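Local structure of alcohol dehydrogenase (Thermus thermophilus, 2EIH) at residues A[234-248]-A[254-268]. The protein binds zinc and probably acts as an NAD(P)-dependent alcohol dehydrogenase, interconverting alcohols and carbonyl compounds. Numbering follows the deposited sequence.
Sequences KGADKVVDHTGALYF and ATANGGRIAIAGASS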
loop_
_atom_site.group_PDB
_atom_site.type_symbol
_atom_site.label_atom_id
_atom_site.label_comp_id
_atom_site.label_asym_id
_atom_site.label_seq_id
_atom_site.Cartn_x
_atom_site.Cartn_y
_atom_site.Cartn_z
ATOM N N LYS A 234 16.138 -2.518 -21.177
ATOM C CA LYS A 234 15.884 -2.896 -19.790
ATOM C C LYS A 234 14.932 -4.077 -19.626
ATOM O O LYS A 234 15.090 -4.867 -18.698
ATOM C CB LYS A 234 15.354 -1.700 -18.985
ATOM C CG LYS A 234 13.839 -1.573 -18.984
ATOM C CD LYS A 234 13.374 -0.438 -18.083
ATOM C CE LYS A 234 11.854 -0.426 -17.923
ATOM N NZ LYS A 234 11.131 -0.345 -19.222
ATOM N N GLY A 235 13.956 -4.199 -20.522
ATOM C CA GLY A 235 12.993 -5.287 -20.426
ATOM C C GLY A 235 11.646 -4.797 -19.912
ATOM O O GLY A 235 11.526 -3.641 -19.508
ATOM N N ALA A 236 10.629 -5.654 -19.922
ATOM C CA ALA A 236 9.308 -5.242 -19.445
ATOM C C ALA A 236 9.244 -5.166 -17.919
ATOM O O ALA A 236 9.816 -6.001 -17.220
ATOM C CB ALA A 236 8.239 -6.195 -19.966
ATOM N N ASP A 237 8.546 -4.157 -17.413
ATOM C CA ASP A 237 8.404 -3.964 -15.976
ATOM C C ASP A 237 7.358 -4.898 -15.391
ATOM O O ASP A 237 7.575 -5.498 -14.341
ATOM C CB ASP A 237 7.993 -2.527 -15.680
ATOM C CG ASP A 237 9.010 -1.534 -16.141
ATOM O OD1 ASP A 237 10.099 -1.472 -15.535
ATOM O OD2 ASP A 237 8.731 -0.816 -17.121
ATOM N N LYS A 238 6.223 -4.997 -16.078
ATOM C CA LYS A 238 5.113 -5.846 -15.657
ATOM C C LYS A 238 4.749 -6.815 -16.763
ATOM O O LYS A 238 4.730 -6.436 -17.930
ATOM C CB LYS A 238 3.877 -5.006 -15.317
ATOM C CG LYS A 238 3.838 -4.466 -13.899
ATOM C CD LYS A 238 5.024 -3.584 -13.589
ATOM C CE LYS A 238 4.989 -3.098 -12.148
ATOM N NZ LYS A 238 4.119 -1.915 -11.928
ATOM N N VAL A 239 4.447 -8.058 -16.399
ATOM C CA VAL A 239 4.087 -9.069 -17.389
ATOM C C VAL A 239 2.806 -9.840 -17.065
ATOM O O VAL A 239 2.634 -10.346 -15.962
ATOM C CB VAL A 239 5.219 -10.089 -17.565
ATOM C CG1 VAL A 239 4.831 -11.121 -18.615
ATOM C CG2 VAL A 239 6.496 -9.370 -17.963
ATOM N N VAL A 240 1.906 -9.921 -18.040
ATOM C CA VAL A 240 0.664 -10.663 -17.869
ATOM C C VAL A 240 0.773 -11.936 -18.691
ATOM O O VAL A 240 0.830 -11.883 -19.914
ATOM C CB VAL A 240 -0.545 -9.875 -18.369
ATOM C CG1 VAL A 240 -1.806 -10.682 -18.139
ATOM C CG2 VAL A 240 -0.618 -8.533 -17.670
ATOM N N ASP A 241 0.796 -13.075 -18.014
ATOM C CA ASP A 241 0.922 -14.356 -18.687
ATOM C C ASP A 241 -0.204 -15.317 -18.302
ATOM O O ASP A 241 -0.523 -15.461 -17.125
ATOM C CB ASP A 241 2.270 -14.980 -18.327
ATOM C CG ASP A 241 2.607 -16.158 -19.202
ATOM O OD1 ASP A 241 3.624 -16.829 -18.949
ATOM O OD2 ASP A 241 1.851 -16.411 -20.152
ATOM N N HIS A 242 -0.813 -15.978 -19.280
ATOM C CA HIS A 242 -1.887 -16.921 -18.968
ATOM C C HIS A 242 -1.576 -18.279 -19.567
ATOM O O HIS A 242 -2.417 -19.175 -19.570
ATOM C CB HIS A 242 -3.229 -16.437 -19.523
ATOM C CG HIS A 242 -3.302 -16.465 -21.016
ATOM N ND1 HIS A 242 -2.708 -15.505 -21.808
ATOM C CD2 HIS A 242 -3.857 -17.360 -21.867
ATOM C CE1 HIS A 242 -2.895 -15.806 -23.080
ATOM N NE2 HIS A 242 -3.590 -16.930 -23.142
ATOM N N THR A 243 -0.368 -18.426 -20.087
ATOM C CA THR A 243 0.028 -19.682 -20.686
ATOM C C THR A 243 1.155 -20.314 -19.876
ATOM O O THR A 243 0.978 -21.376 -19.274
ATOM C CB THR A 243 0.466 -19.472 -22.148
ATOM O OG1 THR A 243 1.573 -18.560 -22.208
ATOM C CG2 THR A 243 -0.695 -18.904 -22.957
ATOM N N GLY A 244 2.305 -19.645 -19.847
ATOM C CA GLY A 244 3.449 -20.144 -19.105
ATOM C C GLY A 244 3.757 -21.598 -19.400
ATOM O O GLY A 244 3.221 -22.184 -20.342
ATOM N N ALA A 245 4.632 -22.179 -18.591
ATOM C CA ALA A 245 5.015 -23.577 -18.743
ATOM C C ALA A 245 5.392 -23.932 -20.177
ATOM O O ALA A 245 5.225 -25.075 -20.608
ATOM C CB ALA A 245 3.883 -24.477 -18.266
ATOM N N LEU A 246 5.895 -22.953 -20.917
ATOM C CA LEU A 246 6.304 -23.188 -22.291
ATOM C C LEU A 246 7.192 -22.058 -22.768
ATOM O O LEU A 246 8.278 -22.295 -23.303
ATOM C CB LEU A 246 5.082 -23.317 -23.199
ATOM C CG LEU A 246 5.363 -23.469 -24.704
ATOM C CD1 LEU A 246 6.420 -24.536 -24.959
ATOM C CD2 LEU A 246 4.066 -23.823 -25.408
ATOM N N TYR A 247 6.735 -20.827 -22.574
ATOM C CA TYR A 247 7.521 -19.671 -22.978
ATOM C C TYR A 247 8.011 -18.967 -21.726
ATOM O O TYR A 247 8.732 -17.978 -21.805
ATOM C CB TYR A 247 6.674 -18.697 -23.801
ATOM C CG TYR A 247 5.813 -19.343 -24.862
ATOM C CD1 TYR A 247 4.573 -19.899 -24.537
ATOM C CD2 TYR A 247 6.232 -19.393 -26.196
ATOM C CE1 TYR A 247 3.770 -20.487 -25.514
ATOM C CE2 TYR A 247 5.437 -19.981 -27.178
ATOM C CZ TYR A 247 4.208 -20.523 -26.829
ATOM O OH TYR A 247 3.417 -21.104 -27.794
ATOM N N PHE A 248 7.621 -19.493 -20.571
ATOM C CA PHE A 248 7.994 -18.893 -19.300
ATOM C C PHE A 248 9.467 -18.546 -19.213
ATOM O O PHE A 248 9.842 -17.553 -18.597
ATOM C CB PHE A 248 7.621 -19.817 -18.144
ATOM C CG PHE A 248 7.631 -19.136 -16.802
ATOM C CD1 PHE A 248 6.867 -17.991 -16.584
ATOM C CD2 PHE A 248 8.389 -19.644 -15.753
ATOM C CE1 PHE A 248 6.857 -17.364 -15.344
ATOM C CE2 PHE A 248 8.386 -19.024 -14.507
ATOM C CZ PHE A 248 7.618 -17.882 -14.302
ATOM N N ALA A 254 12.633 -11.845 -20.761
ATOM C CA ALA A 254 12.119 -10.560 -21.221
ATOM C C ALA A 254 11.739 -9.614 -20.091
ATOM O O ALA A 254 11.468 -8.435 -20.318
ATOM C CB ALA A 254 10.913 -10.787 -22.121
ATOM N N THR A 255 11.730 -10.131 -18.873
ATOM C CA THR A 255 11.356 -9.325 -17.725
ATOM C C THR A 255 12.525 -8.495 -17.204
ATOM O O THR A 255 13.622 -9.007 -16.988
ATOM C CB THR A 255 10.811 -10.220 -16.604
ATOM O OG1 THR A 255 9.759 -11.035 -17.134
ATOM C CG2 THR A 255 10.265 -9.378 -15.467
ATOM N N ALA A 256 12.283 -7.207 -17.006
ATOM C CA ALA A 256 13.316 -6.316 -16.504
ATOM C C ALA A 256 13.594 -6.635 -15.045
ATOM O O ALA A 256 12.862 -7.395 -14.415
ATOM C CB ALA A 256 12.880 -4.867 -16.646
ATOM N N ASN A 257 14.662 -6.056 -14.511
ATOM C CA ASN A 257 15.022 -6.288 -13.123
ATOM C C ASN A 257 13.913 -5.781 -12.195
ATOM O O ASN A 257 13.264 -4.765 -12.469
ATOM C CB ASN A 257 16.346 -5.588 -12.811
ATOM C CG ASN A 257 17.518 -6.177 -13.589
ATOM O OD1 ASN A 257 18.586 -5.577 -13.663
ATOM N ND2 ASN A 257 17.323 -7.360 -14.161
ATOM N N GLY A 258 13.687 -6.510 -11.108
ATOM C CA GLY A 258 12.666 -6.128 -10.147
ATOM C C GLY A 258 11.279 -6.126 -10.748
ATOM O O GLY A 258 10.354 -5.521 -10.203
ATOM N N GLY A 259 11.139 -6.815 -11.874
ATOM C CA GLY A 259 9.863 -6.882 -12.556
ATOM C C GLY A 259 8.878 -7.830 -11.906
ATOM O O GLY A 259 9.236 -8.686 -11.094
ATOM N N ARG A 260 7.618 -7.673 -12.277
ATOM C CA ARG A 260 6.566 -8.503 -11.747
ATOM C C ARG A 260 5.885 -9.255 -12.877
ATOM O O ARG A 260 5.654 -8.715 -13.958
ATOM C CB ARG A 260 5.595 -7.625 -10.956
ATOM C CG ARG A 260 6.276 -7.068 -9.721
ATOM C CD ARG A 260 5.761 -5.729 -9.270
ATOM N NE ARG A 260 4.466 -5.792 -8.620
ATOM C CZ ARG A 260 3.913 -4.752 -7.998
ATOM N NH1 ARG A 260 4.551 -3.589 -7.947
ATOM N NH2 ARG A 260 2.722 -4.863 -7.426
ATOM N N ILE A 261 5.593 -10.524 -12.619
ATOM C CA ILE A 261 4.946 -11.389 -13.598
ATOM C C ILE A 261 3.685 -11.971 -12.966
ATOM O O ILE A 261 3.753 -12.629 -11.936
ATOM C CB ILE A 261 5.900 -12.532 -14.003
ATOM C CG1 ILE A 261 7.223 -11.938 -14.517
ATOM C CG2 ILE A 261 5.261 -13.408 -15.069
ATOM C CD1 ILE A 261 8.373 -12.941 -14.602
ATOM N N ALA A 262 2.534 -11.704 -13.574
ATOM C CA ALA A 262 1.267 -12.215 -13.066
ATOM C C ALA A 262 0.856 -13.408 -13.925
ATOM O O ALA A 262 0.811 -13.317 -15.149
ATOM C CB ALA A 262 0.195 -11.132 -13.127
ATOM N N ILE A 263 0.559 -14.525 -13.279
ATOM C CA ILE A 263 0.163 -15.724 -13.992
ATOM C C ILE A 263 -1.248 -16.176 -13.666
ATOM O O ILE A 263 -1.574 -16.459 -12.520
ATOM C CB ILE A 263 1.138 -16.876 -13.704
ATOM C CG1 ILE A 263 2.476 -16.599 -14.386
ATOM C CG2 ILE A 263 0.541 -18.189 -14.175
ATOM C CD1 ILE A 263 3.492 -17.686 -14.200
ATOM N N ALA A 264 -2.070 -16.256 -14.705
ATOM C CA ALA A 264 -3.463 -16.657 -14.572
ATOM C C ALA A 264 -3.632 -18.158 -14.385
ATOM O O ALA A 264 -3.428 -18.694 -13.293
ATOM C CB ALA A 264 -4.242 -16.201 -15.793
ATOM N N GLY A 265 -4.028 -18.829 -15.460
ATOM C CA GLY A 265 -4.233 -20.261 -15.406
ATOM C C GLY A 265 -3.211 -20.984 -16.254
ATOM O O GLY A 265 -3.560 -21.836 -17.072
ATOM N N ALA A 266 -1.943 -20.636 -16.058
ATOM C CA ALA A 266 -0.858 -21.251 -16.811
ATOM C C ALA A 266 -0.696 -22.728 -16.453
ATOM O O ALA A 266 0.281 -23.119 -15.812
ATOM C CB ALA A 266 0.448 -20.502 -16.563
ATOM N N SER A 267 -1.665 -23.540 -16.871
ATOM C CA SER A 267 -1.640 -24.975 -16.620
ATOM C C SER A 267 -1.211 -25.685 -17.899
ATOM O O SER A 267 -1.866 -26.627 -18.347
ATOM C CB SER A 267 -3.028 -25.467 -16.194
ATOM O OG SER A 267 -3.034 -26.874 -15.981
ATOM N N SER A 268 -0.113 -25.219 -18.486
ATOM C CA SER A 268 0.397 -25.799 -19.720
ATOM C C SER A 268 1.013 -27.175 -19.466
ATOM O O SER A 268 0.763 -27.794 -18.429
ATOM C CB SER A 268 1.433 -24.865 -20.354
ATOM O OG SER A 268 1.773 -25.282 -21.669
HETATM O O HOH W 1 16.343 -4.586 -16.256
#
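Strand 239-241 runs parallel to strand 259-263, pairing Val239 with Ile261 and Asp241 with Ile263, the axes approaching to 4.8 Å at an angle of 20°. Arg260 N donates to Asp237 O at the corner of the chain, Val239 N to Arg260 O, Ala262 N to Val239 O at 2.7 Å, Asp241 N to Ala262 O, and Ala264 N to Asp241 O. Ala236 bridges to Thr255: its N donates to Ala254 O, and its O accepts from Ala256 N, before the type II turn from Ala256 to Gly259. On one face, Val239 CB lies 4.1 Å from Ile261 CG1. Val239 CG2, set beside its own backbone N, meets Thr255 OG1, which is hydrogen-bonded to Val251 O. The Phe248 side chain crosses that of Ile263 at about a right angle, Phe248 CE1 3.6 Å from Ile263 CD1, and Ile261 CG2 sits at the ring edge. On the other face, Lys238 CE lies 4.0 Å from Arg260 CD, the side chains side by side. Lys238 NZ is salt-bridged to Asp168, and Arg260 NH2 hydrogen-bonds Lys161 O. Asp241 opens an Asx turn where strand 239-241 ends. Its OD2 takes Thr243 N from above the carboxylate plane and Thr243 OG1 on the syn lone pair, each at 3.0 Å. An alanine here would remove this acceptor and is likely to leave Thr243 N and OG1 without this partner and the chain after the strand less tied down. The pair forms a right-handed beta-alpha-beta crossover through helix 248-254, as in Rossmann folds. Within the six-stranded parallel sheet, strand 169-172 flanks 236-241 and strand 285-288 flanks 259-263. Met157 of helix 148-161 covers Val240 and Ala262, and Phe280 of a second subunit packs on Ile263.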